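Local atomic coordinates of 16S rRNA methyltransferase (Streptomyces sp. DSM 40477, PDB entry 3MQ2), a protein that methylates the N1 position of adenine 1408 in 16S rRNA, using S-adenosylmethionine, and so confers resistance to aminoglycosides such as kanamycin and apramycin. Residues 132-146 / 203-216. Residues are numbered along the deposited sequence; the frame is centred on the assembly and turned at random. Where two conformers were deposited one is given.
Sequences PGASFLVALNLHAWR and SRDRFDVLALTGTI
Phe136 lays its ring over Gly214 within the antiparallel pairing of strands 134-141 and 209-216, and His143 and Arg146 grip the loop 203-208 beyond it, in the mixed seven-stranded sheet of a Rossmann-like class I methyltransferase. Backbone hydrogen bonds extend from the Gly133 N–Ile216 O pair to the Leu142 N–Asp208 O pair; the Gly214 N to Phe136 O bond is long, at 3.3 Å. Phe136 CG stands between its own backbone N and carbonyl carbon (chi1 72°), which lays the ring over the glycine, whose CA sits 3.9 Å from the ring centroid in a CH-pi contact. Gly214 N lies 3.5 Å above the plane of the Phe136 ring, over its centre. Ile216 CD1 packs against Phe136 CD2. On this face, Leu140 CD1 meets Leu212 CD1, and Tyr171 of helix 160-173 covers Phe136, Val138 and Leu212. On the other face, Leu137 CD1 touches Thr213 CG2 at 3.7 Å.

Beyond the strands, Arg146 reaches out with an extended chain, and its NH1 and NH2 both bond to Phe207 O in the guanidinium plane. NH1 also forms a salt bridge with Asp205 OD2 (2.9 Å), though that hydrogen bond is weak, and NH2 pairs with Glu157. Asn141 OD1 accepts from His143 N, an Asx turn, starting the 3-10 turn that carries the imidazole; its side chain also touches Met106, which probably lines the S-adenosylmethionine site. Asp208 OD1 takes two donors: Ser203 OG on its syn side at 2.7 Å, and His143 NE2 from above the carboxylate plane, also at 2.7 Å and nearly straight at 173°.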
ATOM      1  N   PRO A 132       1.656   2.964 -16.792  1.00 12.89           N
ATOM      2  CA  PRO A 132       3.050   2.590 -17.013  1.00 12.37           C
ATOM      3  C   PRO A 132       3.941   3.737 -16.537  1.00 15.10           C
ATOM      4  O   PRO A 132       3.640   4.901 -16.821  1.00 15.89           O
ATOM      5  CB  PRO A 132       3.137   2.453 -18.536  1.00 14.78           C
ATOM      6  CG  PRO A 132       1.733   2.179 -18.985  1.00 13.40           C
ATOM      7  CD  PRO A 132       0.862   2.957 -18.031  1.00 12.76           C
ATOM      8  N   GLY A 133       5.002   3.413 -15.807  1.00 16.57           N
ATOM      9  CA  GLY A 133       5.903   4.420 -15.270  1.00 18.42           C
ATOM     10  C   GLY A 133       5.598   4.800 -13.830  1.00 17.03           C
ATOM     11  O   GLY A 133       6.373   5.524 -13.198  1.00 16.59           O
ATOM     12  N   ALA A 134       4.470   4.320 -13.304  1.00 13.76           N
ATOM     13  CA  ALA A 134       4.128   4.543 -11.901  1.00 11.30           C
ATOM     14  C   ALA A 134       5.234   4.014 -10.999  1.00 12.98           C
ATOM     15  O   ALA A 134       5.857   3.005 -11.305  1.00 15.39           O
ATOM     16  CB  ALA A 134       2.810   3.826 -11.555  1.00  7.96           C
ATOM     17  N   SER A 135       5.463   4.682  -9.874  1.00 12.11           N
ATOM     18  CA  SER A 135       6.430   4.192  -8.898  0.67 11.23           C
ATOM     19  C   SER A 135       5.738   3.274  -7.911  1.00 11.28           C
ATOM     20  O   SER A 135       4.539   3.390  -7.689  1.00 12.51           O
ATOM     21  CB  SER A 135       7.078   5.352  -8.141  0.67 15.54           C
ATOM     22  OG  SER A 135       6.127   6.046  -7.355  0.67 15.47           O
ATOM     23  N   PHE A 136       6.501   2.366  -7.317  1.00  9.13           N
ATOM     24  CA  PHE A 136       5.954   1.504  -6.264  1.00  9.50           C
ATOM     25  C   PHE A 136       6.917   1.362  -5.100  1.00 10.44           C
ATOM     26  O   PHE A 136       8.139   1.470  -5.265  1.00 10.93           O
ATOM     27  CB  PHE A 136       5.542   0.120  -6.785  1.00 10.79           C
ATOM     28  CG  PHE A 136       6.693  -0.796  -7.133  1.00 11.19           C
ATOM     29  CD1 PHE A 136       7.369  -1.513  -6.149  1.00 11.28           C
ATOM     30  CD2 PHE A 136       7.062  -0.975  -8.461  1.00 13.79           C
ATOM     31  CE1 PHE A 136       8.410  -2.378  -6.493  1.00 12.09           C
ATOM     32  CE2 PHE A 136       8.088  -1.830  -8.808  1.00 11.96           C
ATOM     33  CZ  PHE A 136       8.766  -2.536  -7.828  1.00 10.91           C
ATOM     34  N   LEU A 137       6.337   1.119  -3.929  1.00 10.28           N
ATOM     35  CA  LEU A 137       7.064   0.777  -2.722  1.00 10.14           C
ATOM     36  C   LEU A 137       6.350  -0.401  -2.087  1.00 10.38           C
ATOM     37  O   LEU A 137       5.163  -0.305  -1.745  1.00 11.15           O
ATOM     38  CB  LEU A 137       7.054   1.952  -1.753  1.00 10.37           C
ATOM     39  CG  LEU A 137       7.416   1.637  -0.306  1.00 14.74           C
ATOM     40  CD1 LEU A 137       8.835   1.084  -0.196  1.00 14.83           C
ATOM     41  CD2 LEU A 137       7.262   2.893   0.514  1.00 15.00           C
ATOM     42  N   VAL A 138       7.055  -1.518  -1.952  1.00 10.76           N
ATOM     43  CA  VAL A 138       6.560  -2.641  -1.166  1.00  9.44           C
ATOM     44  C   VAL A 138       7.473  -2.756   0.038  1.00 11.92           C
ATOM     45  O   VAL A 138       8.676  -2.970  -0.110  1.00 12.13           O
ATOM     46  CB  VAL A 138       6.593  -3.971  -1.942  1.00 12.43           C
ATOM     47  CG1 VAL A 138       6.193  -5.120  -1.023  1.00 13.40           C
ATOM     48  CG2 VAL A 138       5.665  -3.921  -3.160  1.00 12.47           C
ATOM     49  N   ALA A 139       6.921  -2.588   1.233  1.00  9.39           N
ATOM     50  CA  ALA A 139       7.765  -2.642   2.420  1.00  9.02           C
ATOM     51  C   ALA A 139       7.436  -3.934   3.137  1.00 12.10           C
ATOM     52  O   ALA A 139       6.373  -4.064   3.754  1.00 11.87           O
ATOM     53  CB  ALA A 139       7.523  -1.449   3.306  1.00 10.54           C
ATOM     54  N   LEU A 140       8.330  -4.908   3.017  1.00 10.02           N
ATOM     55  CA  LEU A 140       8.075  -6.221   3.594  1.00  8.42           C
ATOM     56  C   LEU A 140       8.392  -6.218   5.080  1.00 10.29           C
ATOM     57  O   LEU A 140       9.457  -5.776   5.489  1.00 12.52           O
ATOM     58  CB  LEU A 140       8.932  -7.283   2.915  1.00 10.26           C
ATOM     59  CG  LEU A 140       8.659  -7.569   1.446  1.00 11.98           C
ATOM     60  CD1 LEU A 140       9.610  -8.649   0.958  1.00 16.36           C
ATOM     61  CD2 LEU A 140       7.198  -7.986   1.227  1.00  9.00           C
ATOM     62  N   ASN A 141       7.448  -6.707   5.880  1.00  7.41           N
ATOM     63  CA  ASN A 141       7.700  -6.949   7.296  1.00  9.12           C
ATOM     64  C   ASN A 141       8.421  -8.280   7.406  1.00 10.88           C
ATOM     65  O   ASN A 141       7.825  -9.339   7.182  1.00  9.96           O
ATOM     66  CB  ASN A 141       6.371  -7.008   8.049  1.00 11.53           C
ATOM     67  CG  ASN A 141       6.549  -7.211   9.547  1.00 14.10           C
ATOM     68  OD1 ASN A 141       7.638  -7.533  10.026  1.00 11.02           O
ATOM     69  ND2 ASN A 141       5.457  -7.040  10.296  1.00 19.17           N
ATOM     70  N   LEU A 142       9.707  -8.229   7.738  1.00  9.87           N
ATOM     71  CA  LEU A 142      10.534  -9.423   7.748  1.00  8.18           C
ATOM     72  C   LEU A 142      10.136 -10.396   8.875  1.00 12.49           C
ATOM     73  O   LEU A 142      10.531 -11.559   8.870  1.00 10.84           O
ATOM     74  CB  LEU A 142      12.015  -9.032   7.811  1.00  9.96           C
ATOM     75  CG  LEU A 142      12.520  -8.238   6.601  1.00 15.80           C
ATOM     76  CD1 LEU A 142      13.870  -7.589   6.895  1.00 15.02           C
ATOM     77  CD2 LEU A 142      12.601  -9.119   5.354  1.00 16.69           C
ATOM     78  N   HIS A 143       9.302  -9.937   9.806  1.00  9.13           N
ATOM     79  CA  HIS A 143       8.851 -10.823  10.870  1.00  9.10           C
ATOM     80  C   HIS A 143       7.921 -11.915  10.359  1.00 11.55           C
ATOM     81  O   HIS A 143       7.622 -12.867  11.079  1.00  9.24           O
ATOM     82  CB  HIS A 143       8.244 -10.032  12.037  1.00  9.42           C
ATOM     83  CG  HIS A 143       9.259  -9.223  12.770  1.00 12.25           C
ATOM     84  ND1 HIS A 143       9.840  -9.647  13.948  1.00 15.42           N
ATOM     85  CD2 HIS A 143       9.849  -8.043  12.462  1.00 12.84           C
ATOM     86  CE1 HIS A 143      10.726  -8.750  14.345  1.00 16.71           C
ATOM     87  NE2 HIS A 143      10.758  -7.773  13.454  1.00 15.38           N
ATOM     88  N   ALA A 144       7.502 -11.793   9.103  1.00 11.67           N
ATOM     89  CA  ALA A 144       6.746 -12.859   8.463  1.00 10.54           C
ATOM     90  C   ALA A 144       7.624 -14.097   8.318  1.00 12.21           C
ATOM     91  O   ALA A 144       7.145 -15.163   7.943  1.00 11.35           O
ATOM     92  CB  ALA A 144       6.223 -12.399   7.088  1.00 10.44           C
ATOM     93  N   TRP A 145       8.918 -13.949   8.607  1.00 11.50           N
ATOM     94  CA  TRP A 145       9.849 -15.074   8.536  1.00 12.32           C
ATOM     95  C   TRP A 145      10.511 -15.340   9.883  1.00 11.57           C
ATOM     96  O   TRP A 145      11.508 -16.049   9.953  1.00 15.11           O
ATOM     97  CB  TRP A 145      10.938 -14.820   7.487  1.00 12.58           C
ATOM     98  CG  TRP A 145      10.452 -14.877   6.081  1.00 12.85           C
ATOM     99  CD1 TRP A 145      10.447 -15.974   5.261  1.00 15.16           C
ATOM    100  CD2 TRP A 145       9.893 -13.800   5.310  1.00 15.46           C
ATOM    101  NE1 TRP A 145       9.925 -15.644   4.034  1.00 12.73           N
ATOM    102  CE2 TRP A 145       9.576 -14.321   4.036  1.00 13.16           C
ATOM    103  CE3 TRP A 145       9.626 -12.453   5.574  1.00 11.70           C
ATOM    104  CZ2 TRP A 145       8.998 -13.539   3.029  1.00 12.97           C
ATOM    105  CZ3 TRP A 145       9.046 -11.679   4.574  1.00 11.02           C
ATOM    106  CH2 TRP A 145       8.751 -12.224   3.313  1.00 11.55           C
ATOM    107  N   ARG A 146       9.950 -14.779  10.944  1.00 11.95           N
ATOM    108  CA  ARG A 146      10.581 -14.830  12.258  1.00 12.59           C
ATOM    109  C   ARG A 146       9.575 -15.214  13.341  1.00 12.63           C
ATOM    110  O   ARG A 146       9.306 -14.436  14.247  1.00 15.45           O
ATOM    111  CB  ARG A 146      11.207 -13.470  12.569  1.00 12.56           C
ATOM    112  CG  ARG A 146      12.238 -13.019  11.521  1.00 10.42           C
ATOM    113  CD  ARG A 146      12.796 -11.633  11.831  1.00 13.69           C
ATOM    114  NE  ARG A 146      13.672 -11.145  10.766  1.00 13.60           N
ATOM    115  CZ  ARG A 146      14.168  -9.912  10.725  1.00 16.88           C
ATOM    116  NH1 ARG A 146      13.874  -9.047  11.687  1.00 14.70           N
ATOM    117  NH2 ARG A 146      14.936  -9.534   9.713  1.00 16.84           N
ATOM    118  N   SER A 203      11.083  -4.785  19.024  1.00 17.62           N
ATOM    119  CA  SER A 203      11.973  -5.675  18.289  1.00 15.82           C
ATOM    120  C   SER A 203      13.413  -5.450  18.695  1.00 13.83           C
ATOM    121  O   SER A 203      13.834  -4.316  18.928  1.00 21.24           O
ATOM    122  CB  SER A 203      11.854  -5.457  16.780  1.00  8.87           C
ATOM    123  OG  SER A 203      12.767  -6.282  16.069  1.00 13.30           O
ATOM    124  N   ARG A 204      14.172  -6.537  18.750  1.00 14.31           N
ATOM    125  CA  ARG A 204      15.595  -6.453  19.020  1.00 13.99           C
ATOM    126  C   ARG A 204      16.400  -6.747  17.756  1.00 14.98           C
ATOM    127  O   ARG A 204      17.629  -6.758  17.788  1.00 15.40           O
ATOM    128  CB  ARG A 204      15.981  -7.430  20.128  1.00 24.59           C
ATOM    129  CG  ARG A 204      15.353  -7.115  21.481  1.00 33.61           C
ATOM    130  CD  ARG A 204      16.173  -6.072  22.231  1.00 39.17           C
ATOM    131  NE  ARG A 204      15.508  -4.777  22.271  1.00 41.96           N
ATOM    132  CZ  ARG A 204      16.024  -3.689  22.833  1.00 36.61           C
ATOM    133  NH1 ARG A 204      17.221  -3.733  23.403  1.00 39.25           N
ATOM    134  NH2 ARG A 204      15.342  -2.552  22.821  1.00 40.02           N
ATOM    135  N   ASP A 205      15.704  -6.972  16.640  1.00 15.23           N
ATOM    136  CA  ASP A 205      16.386  -7.254  15.384  1.00 10.16           C
ATOM    137  C   ASP A 205      17.051  -5.998  14.818  1.00 13.19           C
ATOM    138  O   ASP A 205      16.614  -4.884  15.083  1.00 14.77           O
ATOM    139  CB  ASP A 205      15.426  -7.890  14.365  1.00 10.57           C
ATOM    140  CG  ASP A 205      14.899  -9.235  14.844  1.00 22.97           C
ATOM    141  OD1 ASP A 205      15.636  -9.936  15.572  1.00 29.25           O
ATOM    142  OD2 ASP A 205      13.749  -9.592  14.511  1.00 19.37           O
ATOM    143  N   ARG A 206      18.104  -6.185  14.035  1.00 13.62           N
ATOM    144  CA  ARG A 206      18.792  -5.052  13.420  1.00 15.34           C
ATOM    145  C   ARG A 206      17.855  -4.275  12.505  1.00 14.06           C
ATOM    146  O   ARG A 206      17.785  -3.052  12.581  1.00 12.37           O
ATOM    147  CB  ARG A 206      20.023  -5.515  12.636  1.00 15.90           C
ATOM    148  CG  ARG A 206      20.808  -4.370  11.995  1.00 14.43           C
ATOM    149  CD  ARG A 206      21.320  -3.364  13.031  1.00 14.17           C
ATOM    150  NE  ARG A 206      21.954  -2.227  12.365  1.00 14.15           N
ATOM    151  CZ  ARG A 206      21.294  -1.162  11.917  1.00 18.31           C
ATOM    152  NH1 ARG A 206      19.971  -1.074  12.073  1.00 13.39           N
ATOM    153  NH2 ARG A 206      21.950  -0.188  11.302  1.00 15.28           N
ATOM    154  N   PHE A 207      17.148  -5.000  11.638  1.00 10.88           N
ATOM    155  CA  PHE A 207      16.156  -4.414  10.750  1.00  9.92           C
ATOM    156  C   PHE A 207      14.901  -5.255  10.796  1.00 12.76           C
ATOM    157  O   PHE A 207      14.971  -6.475  10.946  1.00 12.60           O
ATOM    158  CB  PHE A 207      16.647  -4.404   9.309  1.00 13.40           C
ATOM    159  CG  PHE A 207      17.829  -3.523   9.073  1.00 14.09           C
ATOM    160  CD1 PHE A 207      17.712  -2.147   9.151  1.00 13.23           C
ATOM    161  CD2 PHE A 207      19.051  -4.078   8.730  1.00 12.73           C
ATOM    162  CE1 PHE A 207      18.820  -1.329   8.916  1.00 13.82           C
ATOM    163  CE2 PHE A 207      20.157  -3.271   8.486  1.00 15.64           C
ATOM    164  CZ  PHE A 207      20.030  -1.893   8.576  1.00 14.83           C
ATOM    165  N   ASP A 208      13.760  -4.599  10.633  1.00 12.63           N
ATOM    166  CA  ASP A 208      12.479  -5.285  10.621  1.00 11.72           C
ATOM    167  C   ASP A 208      11.835  -5.270   9.251  1.00 13.52           C
ATOM    168  O   ASP A 208      10.899  -6.021   9.011  1.00 11.00           O
ATOM    169  CB  ASP A 208      11.519  -4.602  11.582  1.00  7.73           C
ATOM    170  CG  ASP A 208      12.034  -4.596  12.990  1.00 10.84           C
ATOM    171  OD1 ASP A 208      12.487  -5.665  13.434  1.00 13.96           O
ATOM    172  OD2 ASP A 208      11.985  -3.535  13.641  1.00 16.05           O
ATOM    173  N   VAL A 209      12.318  -4.399   8.367  1.00 10.06           N
ATOM    174  CA  VAL A 209      11.626  -4.149   7.104  1.00  9.78           C
ATOM    175  C   VAL A 209      12.602  -4.115   5.939  1.00 11.98           C
ATOM    176  O   VAL A 209      13.702  -3.566   6.052  1.00 11.31           O
ATOM    177  CB  VAL A 209      10.867  -2.814   7.167  1.00  8.50           C
ATOM    178  CG1 VAL A 209      10.314  -2.420   5.793  1.00 10.35           C
ATOM    179  CG2 VAL A 209       9.747  -2.883   8.200  1.00 11.48           C
ATOM    180  N   LEU A 210      12.200  -4.713   4.825  1.00  8.80           N
ATOM    181  CA  LEU A 210      12.952  -4.654   3.579  1.00  9.26           C
ATOM    182  C   LEU A 210      12.099  -3.885   2.573  1.00 11.86           C
ATOM    183  O   LEU A 210      10.966  -4.274   2.298  1.00 14.27           O
ATOM    184  CB  LEU A 210      13.193  -6.067   3.042  1.00 11.14           C
ATOM    185  CG  LEU A 210      14.015  -6.227   1.765  1.00 15.44           C
ATOM    186  CD1 LEU A 210      15.424  -5.702   2.008  1.00 13.73           C
ATOM    187  CD2 LEU A 210      14.049  -7.683   1.331  1.00 16.99           C
ATOM    188  N   ALA A 211      12.643  -2.797   2.028  1.00 10.17           N
ATOM    189  CA  ALA A 211      11.925  -1.971   1.054  1.00 12.12           C
ATOM    190  C   ALA A 211      12.258  -2.359  -0.381  1.00 13.09           C
ATOM    191  O   ALA A 211      13.417  -2.350  -0.781  1.00 12.62           O
ATOM    192  CB  ALA A 211      12.236  -0.491   1.275  1.00 11.76           C
ATOM    193  N   LEU A 212      11.222  -2.684  -1.145  1.00 12.44           N
ATOM    194  CA  LEU A 212      11.352  -2.975  -2.568  1.00 10.90           C
ATOM    195  C   LEU A 212      10.770  -1.797  -3.323  1.00 11.91           C
ATOM    196  O   LEU A 212       9.601  -1.473  -3.147  1.00 13.53           O
ATOM    197  CB  LEU A 212      10.550  -4.235  -2.921  1.00 13.98           C
ATOM    198  CG  LEU A 212      10.799  -5.517  -2.118  1.00 21.98           C
ATOM    199  CD1 LEU A 212       9.827  -6.610  -2.542  1.00 21.57           C
ATOM    200  CD2 LEU A 212      12.222  -5.997  -2.272  1.00 24.69           C
ATOM    201  N   THR A 213      11.568  -1.150  -4.171  1.00 11.32           N
ATOM    202  CA  THR A 213      11.042  -0.030  -4.941  1.00 10.81           C
ATOM    203  C   THR A 213      11.338  -0.189  -6.425  1.00 14.10           C
ATOM    204  O   THR A 213      12.244  -0.921  -6.826  1.00 13.62           O
ATOM    205  CB  THR A 213      11.572   1.340  -4.448  1.00 14.34           C
ATOM    206  OG1 THR A 213      13.009   1.350  -4.476  1.00 14.84           O
ATOM    207  CG2 THR A 213      11.104   1.625  -3.016  1.00 14.35           C
ATOM    208  N   GLY A 214      10.557   0.502  -7.236  1.00 11.92           N
ATOM    209  CA  GLY A 214      10.741   0.428  -8.668  1.00 12.73           C
ATOM    210  C   GLY A 214       9.606   1.118  -9.390  1.00 15.53           C
ATOM    211  O   GLY A 214       8.952   2.016  -8.845  1.00 11.39           O
ATOM    212  N   THR A 215       9.380   0.683 -10.624  1.00 13.85           N
ATOM    213  CA  THR A 215       8.368   1.287 -11.477  1.00 13.60           C
ATOM    214  C   THR A 215       7.529   0.196 -12.121  1.00 12.54           C
ATOM    215  O   THR A 215       7.982  -0.931 -12.305  1.00 15.94           O
ATOM    216  CB  THR A 215       9.002   2.159 -12.583  1.00 21.29           C
ATOM    217  OG1 THR A 215       9.844   1.346 -13.400  1.00 23.15           O
ATOM    218  CG2 THR A 215       9.835   3.279 -11.976  1.00 19.55           C
ATOM    219  N   ILE A 216       6.294   0.542 -12.452  1.00 11.96           N
ATOM    220  CA  ILE A 216       5.411  -0.372 -13.155  1.00 10.77           C
ATOM    221  C   ILE A 216       5.760  -0.300 -14.639  1.00 18.47           C
ATOM    222  O   ILE A 216       5.765   0.777 -15.233  1.00 18.57           O
ATOM    223  CB  ILE A 216       3.929   0.010 -12.932  1.00 12.64           C
ATOM    224  CG1 ILE A 216       3.555  -0.016 -11.437  1.00 14.64           C
ATOM    225  CG2 ILE A 216       3.002  -0.912 -13.737  1.00 15.69           C
ATOM    226  CD1 ILE A 216       3.827  -1.367 -10.745  1.00 14.95           C
TER